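Local coordinates for inner kinetochore subunit cnp3 (Schizosaccharomyces pombe, PDB 6O2D), which helps build the inner kinetochore on centromeric DNA as a CENP-C homologue, its cupin domain, the part given here, forming a dimer, at the interface of chains A and B. Sequence-based numbering; all coordinates share one arbitrary frame. Chains: chain A/B, Inner kinetochore subunit cnp3.

The interface of chains A and B. Residues chain A 86, 119, 145-146, 149, 151; chain B 24, 26.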
loop_
_atom_site.group_PDB
_atom_site.type_symbol
_atom_site.label_atom_id
_atom_site.label_comp_id
_atom_site.label_asym_id
_atom_site.label_seq_id
_atom_site.Cartn_x
_atom_site.Cartn_y
_atom_site.Cartn_z
ATOM N N HIS A 86 -11.270 -10.700 5.613
ATOM C CA HIS A 86 -11.377 -10.567 4.164
ATOM C C HIS A 86 -10.488 -9.474 3.587
ATOM O O HIS A 86 -10.614 -9.159 2.400
ATOM C CB HIS A 86 -12.828 -10.300 3.762
ATOM C CG HIS A 86 -13.477 -9.219 4.561
ATOM N ND1 HIS A 86 -14.104 -9.459 5.765
ATOM C CD2 HIS A 86 -13.574 -7.887 4.343
ATOM C CE1 HIS A 86 -14.570 -8.322 6.248
ATOM N NE2 HIS A 86 -14.260 -7.353 5.406
ATOM N N ARG A 119 -5.326 -12.669 3.205
ATOM C CA ARG A 119 -6.665 -12.844 3.749
ATOM C C ARG A 119 -6.793 -14.153 4.521
ATOM O O ARG A 119 -6.175 -15.166 4.186
ATOM C CB ARG A 119 -7.701 -12.803 2.624
ATOM C CG ARG A 119 -7.856 -11.428 1.999
ATOM C CD ARG A 119 -8.770 -11.446 0.781
ATOM N NE ARG A 119 -8.150 -12.062 -0.391
ATOM C CZ ARG A 119 -8.749 -12.164 -1.577
ATOM N NH1 ARG A 119 -9.975 -11.686 -1.752
ATOM N NH2 ARG A 119 -8.124 -12.743 -2.592
ATOM N N GLU A 145 -15.912 -10.551 -4.535
ATOM C CA GLU A 145 -15.799 -11.823 -3.824
ATOM C C GLU A 145 -16.487 -11.760 -2.467
ATOM O O GLU A 145 -17.158 -12.716 -2.057
ATOM C CB GLU A 145 -14.326 -12.208 -3.668
ATOM C CG GLU A 145 -14.095 -13.518 -2.938
ATOM C CD GLU A 145 -14.465 -14.722 -3.772
ATOM O OE1 GLU A 145 -14.720 -15.793 -3.185
ATOM O OE2 GLU A 145 -14.498 -14.601 -5.016
ATOM N N ASN A 146 -16.345 -10.632 -1.760
ATOM C CA ASN A 146 -17.040 -10.466 -0.487
ATOM C C ASN A 146 -18.544 -10.596 -0.660
ATOM O O ASN A 146 -19.225 -11.193 0.184
ATOM C CB ASN A 146 -16.701 -9.108 0.122
ATOM C CG ASN A 146 -15.253 -8.997 0.501
ATOM O OD1 ASN A 146 -14.522 -9.991 0.503
ATOM N ND2 ASN A 146 -14.823 -7.793 0.835
ATOM N N ARG A 149 -19.677 -14.113 -1.031
ATOM C CA ARG A 149 -19.520 -14.855 0.218
ATOM C C ARG A 149 -20.497 -14.425 1.307
ATOM O O ARG A 149 -20.496 -15.021 2.390
ATOM C CB ARG A 149 -18.086 -14.709 0.761
ATOM C CG ARG A 149 -17.003 -15.304 -0.128
ATOM C CD ARG A 149 -15.709 -15.545 0.635
ATOM N NE ARG A 149 -14.707 -16.206 -0.204
ATOM C CZ ARG A 149 -13.706 -16.949 0.266
ATOM N NH1 ARG A 149 -13.571 -17.138 1.574
ATOM N NH2 ARG A 149 -12.841 -17.506 -0.567
ATOM N N ILE A 151 -20.762 -11.172 2.794
ATOM C CA ILE A 151 -20.114 -10.308 3.767
ATOM C C ILE A 151 -20.631 -8.888 3.585
ATOM O O ILE A 151 -20.558 -8.329 2.484
ATOM C CB ILE A 151 -18.588 -10.355 3.602
ATOM C CG1 ILE A 151 -18.074 -11.788 3.770
ATOM C CG2 ILE A 151 -17.926 -9.404 4.569
ATOM C CD1 ILE A 151 -16.550 -11.909 3.679
ATOM N N TRP B 24 -7.724 -18.854 2.696
ATOM C CA TRP B 24 -9.036 -18.217 2.623
ATOM C C TRP B 24 -9.915 -18.914 1.587
ATOM O O TRP B 24 -10.655 -18.276 0.834
ATOM C CB TRP B 24 -8.920 -16.720 2.327
ATOM C CG TRP B 24 -10.094 -15.916 2.822
ATOM C CD1 TRP B 24 -10.614 -15.913 4.086
ATOM C CD2 TRP B 24 -10.880 -14.988 2.064
ATOM N NE1 TRP B 24 -11.672 -15.043 4.159
ATOM C CE2 TRP B 24 -11.859 -14.466 2.931
ATOM C CE3 TRP B 24 -10.852 -14.552 0.736
ATOM C CZ2 TRP B 24 -12.808 -13.534 2.510
ATOM C CZ3 TRP B 24 -11.789 -13.627 0.321
ATOM C CH2 TRP B 24 -12.756 -13.127 1.205
ATOM N N GLU B 26 -13.039 -20.795 0.630
ATOM C CA GLU B 26 -14.362 -20.853 1.245
ATOM C C GLU B 26 -14.776 -22.293 1.507
ATOM O O GLU B 26 -15.300 -22.618 2.579
ATOM C CB GLU B 26 -15.388 -20.147 0.359
ATOM C CG GLU B 26 -16.757 -20.019 1.007
ATOM C CD GLU B 26 -17.833 -19.609 0.029
ATOM O OE1 GLU B 26 -18.565 -18.640 0.322
ATOM O OE2 GLU B 26 -17.947 -20.259 -1.034
#
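B:Trp24 reaches across the cupin dimer interface and lies between two arginines of chain A: A:Arg149 stacks its guanidinium over one face of the indole, and A:Arg119 covers the other with its aliphatic chain. The tryptophan lies in a loop, and chi1 of -155° turns the ring away from its own backbone N toward the short helix 143-148 of the partner. The guanidinium of A:Arg149 is stacked almost parallel to the indole, 12° between planes, and NH1 sits 3.5 Å from the centroid of the six-membered ring in a cation-pi contact. That same guanidinium binds the backbone of the tryptophan: NH2 of A:Arg149 donates to the carbonyl oxygen O of B:Trp24 at 2.7 Å, so ring and main chain are gripped together. On its far face lies CB of B:Glu26, 3.6 Å from CZ of A:Arg149, which makes the guanidinium the middle layer between two residues of chain B. A:Arg119 packs less squarely, its plane tilted 35° to the indole; CB and CD cover the face, CD of A:Arg119 3.7 Å from CE3 of B:Trp24, and the guanidinium runs on past the rim, NH1 of A:Arg119 3.4 Å from CZ3 of B:Trp24. At the ring's far end CB of A:His86 meets CZ2 of B:Trp24 at 3.5 Å. Within chain A, A:Glu145 holds the stacked guanidinium's orientation: NE of A:Arg149 donates a nearly straight, in-plane salt-bridging hydrogen bond to the anti lone pair of carboxylate OE1 of A:Glu145 at 3.0 Å.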